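Local coordinates for anastral spindle 2, SAS 4 (PDB 4BY2), which joins a proline-rich segment of Ana2 to the TCP domain of Sas-4, a centriole-assembly protein that probably acts as a tubulin-binding adaptor, at residues 12-17 and 98-103; 91-96 and 108-113; 157-162 and 174-179. One frame throughout, in Å; residues are numbered along the deposited sequence.

Contact 1 of 3, residues 12-17 and 98-103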
loop_
_atom_site.group_PDB
_atom_site.type_symbol
_atom_site.label_atom_id
_atom_site.label_comp_id
_atom_site.label_asym_id
_atom_site.label_seq_id
_atom_site.Cartn_x
_atom_site.Cartn_y
_atom_site.Cartn_z
ATOM N N MET A 12 -1.313 5.503 19.190
ATOM C CA MET A 12 -2.552 5.437 19.985
ATOM C C MET A 12 -3.730 6.181 19.315
ATOM O O MET A 12 -4.878 6.002 19.729
ATOM C CB MET A 12 -2.343 5.871 21.452
ATOM C CG MET A 12 -1.809 4.753 22.348
ATOM S SD MET A 12 -0.073 4.306 22.044
ATOM C CE MET A 12 0.110 2.930 23.151
ATOM N N LEU A 13 -3.446 6.966 18.255
ATOM C CA LEU A 13 -4.425 7.697 17.452
ATOM C C LEU A 13 -4.532 7.078 16.049
ATOM O O LEU A 13 -3.500 6.730 15.462
ATOM C CB LEU A 13 -4.061 9.184 17.351
ATOM C CG LEU A 13 -4.637 10.086 18.439
ATOM C CD1 LEU A 13 -3.853 11.379 18.539
ATOM C CD2 LEU A 13 -6.120 10.377 18.199
ATOM N N PRO A 14 -5.758 6.924 15.491
ATOM C CA PRO A 14 -5.882 6.314 14.157
ATOM C C PRO A 14 -5.347 7.178 13.020
ATOM O O PRO A 14 -5.358 8.407 13.111
ATOM C CB PRO A 14 -7.389 6.057 14.011
ATOM C CG PRO A 14 -7.974 6.265 15.378
ATOM C CD PRO A 14 -7.085 7.260 16.040
ATOM N N ARG A 15 -4.867 6.518 11.954
ATOM C CA ARG A 15 -4.328 7.156 10.749
ATOM C C ARG A 15 -5.466 7.722 9.897
ATOM O O ARG A 15 -6.603 7.250 9.992
ATOM C CB ARG A 15 -3.548 6.132 9.906
ATOM C CG ARG A 15 -2.231 5.657 10.497
ATOM C CD ARG A 15 -1.659 4.555 9.627
ATOM N NE ARG A 15 -0.345 4.096 10.078
ATOM C CZ ARG A 15 0.367 3.151 9.473
ATOM N NH1 ARG A 15 -0.103 2.550 8.385
ATOM N NH2 ARG A 15 1.552 2.797 9.949
ATOM N N LEU A 16 -5.154 8.714 9.045
ATOM C CA LEU A 16 -6.127 9.302 8.122
ATOM C C LEU A 16 -6.227 8.401 6.888
ATOM O O LEU A 16 -5.206 8.110 6.255
ATOM C CB LEU A 16 -5.739 10.743 7.735
ATOM C CG LEU A 16 -5.919 11.804 8.827
ATOM C CD1 LEU A 16 -4.903 12.924 8.677
ATOM C CD2 LEU A 16 -7.342 12.350 8.845
ATOM N N ALA A 17 -7.453 7.918 6.589
ATOM C CA ALA A 17 -7.754 7.005 5.480
ATOM C C ALA A 17 -7.380 7.558 4.104
ATOM O O ALA A 17 -7.803 8.663 3.760
ATOM C CB ALA A 17 -9.218 6.591 5.506
ATOM N N LEU A 98 -6.270 -2.681 18.389
ATOM C CA LEU A 98 -7.680 -2.629 18.001
ATOM C C LEU A 98 -8.231 -1.269 18.445
ATOM O O LEU A 98 -8.600 -1.098 19.611
ATOM C CB LEU A 98 -8.477 -3.792 18.630
ATOM C CG LEU A 98 -8.193 -5.192 18.086
ATOM C CD1 LEU A 98 -7.291 -5.982 19.031
ATOM C CD2 LEU A 98 -9.485 -5.956 17.861
ATOM N N TYR A 99 -8.225 -0.287 17.525
ATOM C CA TYR A 99 -8.682 1.082 17.783
ATOM C C TYR A 99 -10.192 1.175 18.019
ATOM O O TYR A 99 -10.938 0.273 17.631
ATOM C CB TYR A 99 -8.265 2.029 16.641
ATOM C CG TYR A 99 -6.772 2.209 16.473
ATOM C CD1 TYR A 99 -6.086 3.192 17.179
ATOM C CD2 TYR A 99 -6.057 1.444 15.557
ATOM C CE1 TYR A 99 -4.713 3.380 17.010
ATOM C CE2 TYR A 99 -4.686 1.624 15.376
ATOM C CZ TYR A 99 -4.018 2.593 16.105
ATOM O OH TYR A 99 -2.665 2.767 15.937
ATOM N N PHE A 100 -10.633 2.285 18.650
ATOM C CA PHE A 100 -12.034 2.598 18.957
ATOM C C PHE A 100 -12.918 2.684 17.702
ATOM O O PHE A 100 -14.083 2.281 17.749
ATOM C CB PHE A 100 -12.140 3.889 19.794
ATOM C CG PHE A 100 -11.405 5.095 19.247
ATOM C CD1 PHE A 100 -12.037 5.985 18.386
ATOM C CD2 PHE A 100 -10.097 5.367 19.635
ATOM C CE1 PHE A 100 -11.359 7.102 17.887
ATOM C CE2 PHE A 100 -9.420 6.484 19.137
ATOM C CZ PHE A 100 -10.057 7.348 18.270
ATOM N N ASN A 101 -12.349 3.181 16.578
ATOM C CA ASN A 101 -13.031 3.336 15.287
ATOM C C ASN A 101 -13.010 2.057 14.411
ATOM O O ASN A 101 -13.250 2.141 13.203
ATOM C CB ASN A 101 -12.468 4.555 14.529
ATOM C CG ASN A 101 -11.013 4.458 14.111
ATOM O OD1 ASN A 101 -10.227 3.660 14.625
ATOM N ND2 ASN A 101 -10.616 5.302 13.175
ATOM N N LYS A 102 -12.735 0.879 15.034
ATOM C CA LYS A 102 -12.668 -0.471 14.443
ATOM C C LYS A 102 -11.405 -0.699 13.562
ATOM O O LYS A 102 -11.270 -1.762 12.945
ATOM C CB LYS A 102 -13.972 -0.838 13.695
ATOM C CG LYS A 102 -14.359 -2.313 13.772
ATOM C CD LYS A 102 -15.220 -2.732 12.578
ATOM C CE LYS A 102 -15.533 -4.212 12.559
ATOM N NZ LYS A 102 -16.659 -4.563 13.468
ATOM N N ASP A 103 -10.464 0.272 13.546
ATOM C CA ASP A 103 -9.198 0.179 12.802
ATOM C C ASP A 103 -8.253 -0.797 13.491
ATOM O O ASP A 103 -8.234 -0.866 14.722
ATOM C CB ASP A 103 -8.512 1.555 12.690
ATOM C CG ASP A 103 -8.984 2.463 11.566
ATOM O OD1 ASP A 103 -10.005 2.132 10.915
ATOM O OD2 ASP A 103 -8.344 3.510 11.346
HETATM O O HOH W 1 -8.807 5.776 9.383
#
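Over one face of the Y99 ring sits P14, its CA 4.2 Å above the ring plane and displaced toward the rim, while the carbonyl carbon of M12 lies in plane at the edge, 3.8 Å from CE1. The F100 ring meets the same proline obliquely: its CZ comes within 3.7 Å of P14 CD, and the two side chains cross at about a right angle. The amide of N101 closes in on the other carbons of the proline ring, ND2 lying 3.4 Å from P14 CB and OD1 3.5 Å from P14 CG. These three side chains come from a type I beta turn, Y99 to K102, at the hairpin end between strands 94-98 and 104-108 of the Sas-4 TCP domain, whereas 12-17 belongs to the Ana2 part of this engineered fusion and runs irregularly. F100 CG stands between backbone N and carbonyl carbon (chi1 51°), on the side facing P14. Polar linkage is indirect: one water donates to R15 O (2.7 Å) and to D103 OD2 (3.0 Å). That carboxylate oxygen also bonds the hydroxyl of Y116, which in turn is bonded to the backbone N of R15, while D103 OD1 accepts from A119 N.

Contact 2 of 3, residues 91-96 and 108-113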
loop_
_atom_site.group_PDB
_atom_site.type_symbol
_atom_site.label_atom_id
_atom_site.label_comp_id
_atom_site.label_asym_id
_atom_site.label_seq_id
_atom_site.Cartn_x
_atom_site.Cartn_y
_atom_site.Cartn_z
ATOM N N ASP A 91 5.830 -13.897 23.068
ATOM C CA ASP A 91 7.196 -13.649 22.600
ATOM C C ASP A 91 7.506 -12.155 22.396
ATOM O O ASP A 91 8.678 -11.766 22.395
ATOM C CB ASP A 91 7.458 -14.437 21.301
ATOM C CG ASP A 91 6.259 -14.501 20.365
ATOM O OD1 ASP A 91 6.003 -13.502 19.656
ATOM O OD2 ASP A 91 5.574 -15.545 20.349
ATOM N N GLY A 92 6.457 -11.350 22.218
ATOM C CA GLY A 92 6.554 -9.910 21.992
ATOM C C GLY A 92 6.971 -9.543 20.582
ATOM O O GLY A 92 7.526 -8.461 20.367
ATOM N N MET A 93 6.702 -10.440 19.609
ATOM C CA MET A 93 7.048 -10.272 18.191
ATOM C C MET A 93 5.834 -9.874 17.349
ATOM O O MET A 93 5.988 -9.137 16.374
ATOM C CB MET A 93 7.699 -11.548 17.617
ATOM C CG MET A 93 8.925 -12.016 18.375
ATOM S SD MET A 93 10.350 -10.916 18.224
ATOM C CE MET A 93 11.090 -11.546 16.737
ATOM N N ASN A 94 4.636 -10.371 17.719
ATOM C CA ASN A 94 3.375 -10.074 17.040
ATOM C C ASN A 94 2.460 -9.200 17.915
ATOM O O ASN A 94 2.035 -9.616 18.997
ATOM C CB ASN A 94 2.681 -11.358 16.584
ATOM C CG ASN A 94 3.385 -12.053 15.439
ATOM O OD1 ASN A 94 4.576 -12.388 15.507
ATOM N ND2 ASN A 94 2.657 -12.301 14.362
ATOM N N LEU A 95 2.192 -7.973 17.447
ATOM C CA LEU A 95 1.363 -6.985 18.143
ATOM C C LEU A 95 0.159 -6.593 17.291
ATOM O O LEU A 95 0.262 -6.593 16.064
ATOM C CB LEU A 95 2.186 -5.718 18.451
ATOM C CG LEU A 95 3.430 -5.881 19.324
ATOM C CD1 LEU A 95 4.688 -5.922 18.476
ATOM C CD2 LEU A 95 3.543 -4.745 20.312
ATOM N N ARG A 96 -0.978 -6.253 17.934
ATOM C CA ARG A 96 -2.169 -5.776 17.225
ATOM C C ARG A 96 -2.966 -4.770 18.069
ATOM O O ARG A 96 -3.372 -5.069 19.194
ATOM C CB ARG A 96 -3.051 -6.903 16.637
ATOM C CG ARG A 96 -3.736 -7.852 17.615
ATOM C CD ARG A 96 -4.601 -8.863 16.877
ATOM N NE ARG A 96 -5.701 -8.229 16.143
ATOM C CZ ARG A 96 -6.389 -8.809 15.164
ATOM N NH1 ARG A 96 -6.098 -10.045 14.778
ATOM N NH2 ARG A 96 -7.370 -8.154 14.558
ATOM N N ASN A 108 4.285 -7.174 12.938
ATOM C CA ASN A 108 4.974 -8.464 12.879
ATOM C C ASN A 108 6.479 -8.190 12.820
ATOM O O ASN A 108 6.984 -7.760 11.781
ATOM C CB ASN A 108 4.517 -9.266 11.652
ATOM C CG ASN A 108 3.022 -9.312 11.446
ATOM O OD1 ASN A 108 2.413 -8.379 10.901
ATOM N ND2 ASN A 108 2.403 -10.411 11.847
ATOM N N ILE A 109 7.183 -8.382 13.949
ATOM C CA ILE A 109 8.628 -8.140 14.062
ATOM C C ILE A 109 9.421 -9.236 13.328
ATOM O O ILE A 109 10.482 -8.946 12.769
ATOM C CB ILE A 109 9.060 -7.925 15.550
ATOM C CG1 ILE A 109 8.388 -6.657 16.132
ATOM C CG2 ILE A 109 10.594 -7.847 15.711
ATOM C CD1 ILE A 109 8.335 -6.570 17.652
ATOM N N ARG A 110 8.885 -10.471 13.291
ATOM C CA ARG A 110 9.527 -11.595 12.602
ATOM C C ARG A 110 9.478 -11.428 11.081
ATOM O O ARG A 110 10.461 -11.726 10.398
ATOM C CB ARG A 110 8.909 -12.935 13.028
ATOM C CG ARG A 110 9.829 -13.754 13.913
ATOM C CD ARG A 110 9.242 -15.106 14.246
ATOM N NE ARG A 110 8.327 -15.055 15.386
ATOM C CZ ARG A 110 8.689 -15.240 16.651
ATOM N NH1 ARG A 110 9.960 -15.465 16.961
ATOM N NH2 ARG A 110 7.783 -15.200 17.617
ATOM N N GLU A 111 8.344 -10.929 10.564
ATOM C CA GLU A 111 8.132 -10.701 9.133
ATOM C C GLU A 111 8.540 -9.279 8.700
ATOM O O GLU A 111 8.583 -9.000 7.501
ATOM C CB GLU A 111 6.671 -11.003 8.735
ATOM C CG GLU A 111 6.208 -12.422 9.037
ATOM C CD GLU A 111 5.463 -12.608 10.347
ATOM O OE1 GLU A 111 5.995 -12.211 11.409
ATOM O OE2 GLU A 111 4.357 -13.195 10.314
ATOM N N GLY A 112 8.839 -8.410 9.673
ATOM C CA GLY A 112 9.222 -7.015 9.453
ATOM C C GLY A 112 8.137 -6.217 8.751
ATOM O O GLY A 112 8.431 -5.439 7.840
ATOM N N THR A 113 6.867 -6.440 9.141
ATOM C CA THR A 113 5.717 -5.794 8.510
ATOM C C THR A 113 4.797 -5.054 9.470
ATOM O O THR A 113 4.565 -5.494 10.597
ATOM C CB THR A 113 4.904 -6.797 7.664
ATOM O OG1 THR A 113 4.550 -7.930 8.458
ATOM C CG2 THR A 113 5.637 -7.250 6.412
#
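M93 and I109 form the close-packed centre of this contact within the Sas-4 TCP domain. I109 N donates to M93 O over 2.8 Å in a nearly straight bond (171°). Around it the side chains cross at about a right angle, M93 CE lying 3.9 Å from I109 CG2, and by its other branch, CD1, I109 meets L95 CD1 at 3.8 Å. The methionine CG, anti to the carbonyl carbon and beside the backbone N (chi1 -56°), rests over one face of the R110 guanidinium, 3.4 Å above the plane and offset toward the rim, so that an aliphatic carbon packs on the flat of a charged group. Beyond CG the chain bends at chi2 and chi3, and CE ends beside I109 CG2.

Further out the contact loosens toward solvent, where D91 and R110 are both exposed. R110 NH2 forms a salt bridge with D91 OD1 (3.2 Å), with the carboxylate and guanidinium planes turned 70° apart. The same OD1 accepts from M93 N through its anti lone pair, which makes an Asx turn, and also bonds the hydroxyl of S89; of its three partners, S89 is the strongest.

N94 and N108 form an antiparallel non-hydrogen-bonded pair with their side chains on the same face. Beyond N108, G112 and T113 both face it in a G1 beta bulge, with G112 at positive phi. Segment 91-96 enters strand 94-98, which runs between 85-88 and 104-108: L95 packs on K86 and I88 to one side and T107 to the other, while 108-113 turns the chain from strand 104-108 into 113-118.

Contact 3 of 3, residues 157-162 and 174-179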
loop_
_atom_site.group_PDB
_atom_site.type_symbol
_atom_site.label_atom_id
_atom_site.label_comp_id
_atom_site.label_asym_id
_atom_site.label_seq_id
_atom_site.Cartn_x
_atom_site.Cartn_y
_atom_site.Cartn_z
ATOM N N ASN A 157 -8.854 -3.369 -13.896
ATOM C CA ASN A 157 -8.914 -3.866 -15.276
ATOM C C ASN A 157 -7.570 -4.482 -15.738
ATOM O O ASN A 157 -7.320 -4.604 -16.941
ATOM C CB ASN A 157 -9.409 -2.762 -16.236
ATOM C CG ASN A 157 -8.608 -1.475 -16.249
ATOM O OD1 ASN A 157 -7.493 -1.378 -15.724
ATOM N ND2 ASN A 157 -9.165 -0.448 -16.873
ATOM N N ASN A 158 -6.717 -4.870 -14.761
ATOM C CA ASN A 158 -5.392 -5.492 -14.910
ATOM C C ASN A 158 -4.337 -4.586 -15.590
ATOM O O ASN A 158 -3.249 -5.068 -15.921
ATOM C CB ASN A 158 -5.482 -6.863 -15.596
ATOM C CG ASN A 158 -6.242 -7.877 -14.781
ATOM O OD1 ASN A 158 -5.733 -8.435 -13.802
ATOM N ND2 ASN A 158 -7.488 -8.126 -15.158
ATOM N N SER A 159 -4.628 -3.275 -15.736
ATOM C CA SER A 159 -3.694 -2.299 -16.310
ATOM C C SER A 159 -2.782 -1.760 -15.209
ATOM O O SER A 159 -3.257 -1.475 -14.106
ATOM C CB SER A 159 -4.446 -1.150 -16.976
ATOM O OG SER A 159 -5.256 -1.613 -18.043
ATOM N N ILE A 160 -1.479 -1.633 -15.501
ATOM C CA ILE A 160 -0.486 -1.153 -14.537
ATOM C C ILE A 160 0.099 0.196 -14.970
ATOM O O ILE A 160 0.569 0.322 -16.100
ATOM C CB ILE A 160 0.615 -2.225 -14.247
ATOM C CG1 ILE A 160 -0.002 -3.583 -13.827
ATOM C CG2 ILE A 160 1.614 -1.735 -13.190
ATOM C CD1 ILE A 160 0.817 -4.815 -14.210
ATOM N N LYS A 161 0.075 1.192 -14.065
ATOM C CA LYS A 161 0.628 2.526 -14.296
ATOM C C LYS A 161 1.916 2.668 -13.473
ATOM O O LYS A 161 1.879 2.552 -12.247
ATOM C CB LYS A 161 -0.401 3.610 -13.923
ATOM C CG LYS A 161 -0.002 5.038 -14.287
ATOM C CD LYS A 161 -0.988 6.043 -13.704
ATOM C CE LYS A 161 -0.590 7.469 -13.982
ATOM N NZ LYS A 161 -1.548 8.432 -13.378
ATOM N N ILE A 162 3.049 2.892 -14.157
ATOM C CA ILE A 162 4.369 3.053 -13.536
ATOM C C ILE A 162 4.810 4.515 -13.677
ATOM O O ILE A 162 4.770 5.054 -14.783
ATOM C CB ILE A 162 5.425 2.045 -14.101
ATOM C CG1 ILE A 162 4.878 0.600 -14.176
ATOM C CG2 ILE A 162 6.725 2.077 -13.292
ATOM C CD1 ILE A 162 4.497 0.119 -15.572
ATOM N N TRP A 174 2.769 2.518 -19.089
ATOM C CA TRP A 174 1.565 1.705 -18.986
ATOM C C TRP A 174 1.762 0.292 -19.505
ATOM O O TRP A 174 2.364 0.100 -20.558
ATOM C CB TRP A 174 0.414 2.382 -19.737
ATOM C CG TRP A 174 -0.213 3.523 -18.994
ATOM C CD1 TRP A 174 0.161 4.835 -19.032
ATOM C CD2 TRP A 174 -1.356 3.455 -18.132
ATOM N NE1 TRP A 174 -0.678 5.589 -18.243
ATOM C CE2 TRP A 174 -1.621 4.767 -17.682
ATOM C CE3 TRP A 174 -2.187 2.408 -17.696
ATOM C CZ2 TRP A 174 -2.683 5.060 -16.819
ATOM C CZ3 TRP A 174 -3.236 2.700 -16.840
ATOM C CH2 TRP A 174 -3.474 4.011 -16.408
ATOM N N ARG A 175 1.234 -0.698 -18.767
ATOM C CA ARG A 175 1.282 -2.112 -19.131
ATOM C C ARG A 175 -0.135 -2.675 -19.043
ATOM O O ARG A 175 -0.681 -2.805 -17.946
ATOM C CB ARG A 175 2.269 -2.895 -18.246
ATOM C CG ARG A 175 3.733 -2.578 -18.535
ATOM C CD ARG A 175 4.669 -3.648 -18.004
ATOM N NE ARG A 175 6.074 -3.311 -18.242
ATOM C CZ ARG A 175 6.757 -3.639 -19.335
ATOM N NH1 ARG A 175 6.171 -4.321 -20.313
ATOM N NH2 ARG A 175 8.029 -3.285 -19.462
ATOM N N TYR A 176 -0.744 -2.956 -20.206
ATOM C CA TYR A 176 -2.117 -3.452 -20.321
ATOM C C TYR A 176 -2.223 -4.978 -20.228
ATOM O O TYR A 176 -1.209 -5.673 -20.338
ATOM C CB TYR A 176 -2.781 -2.909 -21.602
ATOM C CG TYR A 176 -2.848 -1.397 -21.651
ATOM C CD1 TYR A 176 -1.811 -0.650 -22.204
ATOM C CD2 TYR A 176 -3.945 -0.710 -21.138
ATOM C CE1 TYR A 176 -1.858 0.743 -22.233
ATOM C CE2 TYR A 176 -4.006 0.683 -21.168
ATOM C CZ TYR A 176 -2.959 1.405 -21.718
ATOM O OH TYR A 176 -3.012 2.778 -21.752
ATOM N N ALA A 177 -3.458 -5.486 -20.007
ATOM C CA ALA A 177 -3.784 -6.911 -19.862
ATOM C C ALA A 177 -3.379 -7.773 -21.068
ATOM O O ALA A 177 -2.940 -8.910 -20.879
ATOM C CB ALA A 177 -5.268 -7.079 -19.568
ATOM N N ASP A 178 -3.525 -7.230 -22.294
ATOM C CA ASP A 178 -3.172 -7.908 -23.546
ATOM C C ASP A 178 -1.655 -8.052 -23.725
ATOM O O ASP A 178 -1.202 -9.005 -24.360
ATOM C CB ASP A 178 -3.801 -7.194 -24.760
ATOM C CG ASP A 178 -3.636 -5.682 -24.803
ATOM O OD1 ASP A 178 -2.690 -5.165 -24.168
ATOM O OD2 ASP A 178 -4.447 -5.017 -25.482
ATOM N N GLY A 179 -0.902 -7.102 -23.171
ATOM C CA GLY A 179 0.554 -7.082 -23.233
ATOM C C GLY A 179 1.147 -5.795 -23.769
ATOM O O GLY A 179 2.373 -5.651 -23.791
#
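Paired backbones hold I160 to R175, an antiparallel hydrogen-bonded pair in the beta hairpin of strands 160-163 and 170-175, within the Sas-4 TCP domain. I160 N donates to R175 O over 2.8 Å, and R175 N returns a bond to I160 O over 2.9 Å. Two CA-H...O contacts flank the pair, from S159 CA to R175 O and from W174 CA to I160 O. The next pair, K161 with W174, is non-hydrogen-bonded.

Aromatic contacts occupy the face that carries K161 and W174. K161 CB makes a CH-pi contact over the six-membered ring of W174, 3.9 Å from its centroid and 9° off the normal. The lysine CG is anti to its backbone N (chi1 -173°) and lies over the same face, and CD continues past the ring to 3.7 Å from CZ2. The opposite face of the indole receives Y176 OH, 3.7 Å above the plane and offset toward the rim, while S159 CB lies at the indole edge, 4.0 Å from CZ3.

Apolar contacts are sparser: I162 CD1 lies 4.1 Å from R175 CG on the face of I160 and R175. N158 CB lies 4.0 Å from A177 CB, where the strands give way to loops.

Among polar side chains, S159 OG lies near the Y176 ring and donates weakly to N157 OD1, and K161 NZ has a weak bond to V24 O in the Ana2 part of the engineered fusion. The hairpin is continued on both sides: strand 151-154 lies beside 160-163, with I160 packing on E152 and H154, and strand 181-185 lies beside 170-175, with W174 and Y176 both on L182.

In the fold
Contacts 1 and 2 lie in the same half of the extended antiparallel strand array of the TCP domain, at strand 94-98, their centres 19 Å apart; contact 3 lies across the centre of the chain, its centre about 34 Å from the centre of each. Contact 1 ties the Ana2 part to the turn after strand 94-98, whereas contact 2 lies at the start of that strand, so the two meet its opposite ends. Along the chain their segments alternate, and both contacts close before contact 3 opens. Contacts 2 and 3 each join chain segments close in sequence, as suits a strand order that follows the chain; contact 1, 81 residues apart, brings in the fused Ana2 segment.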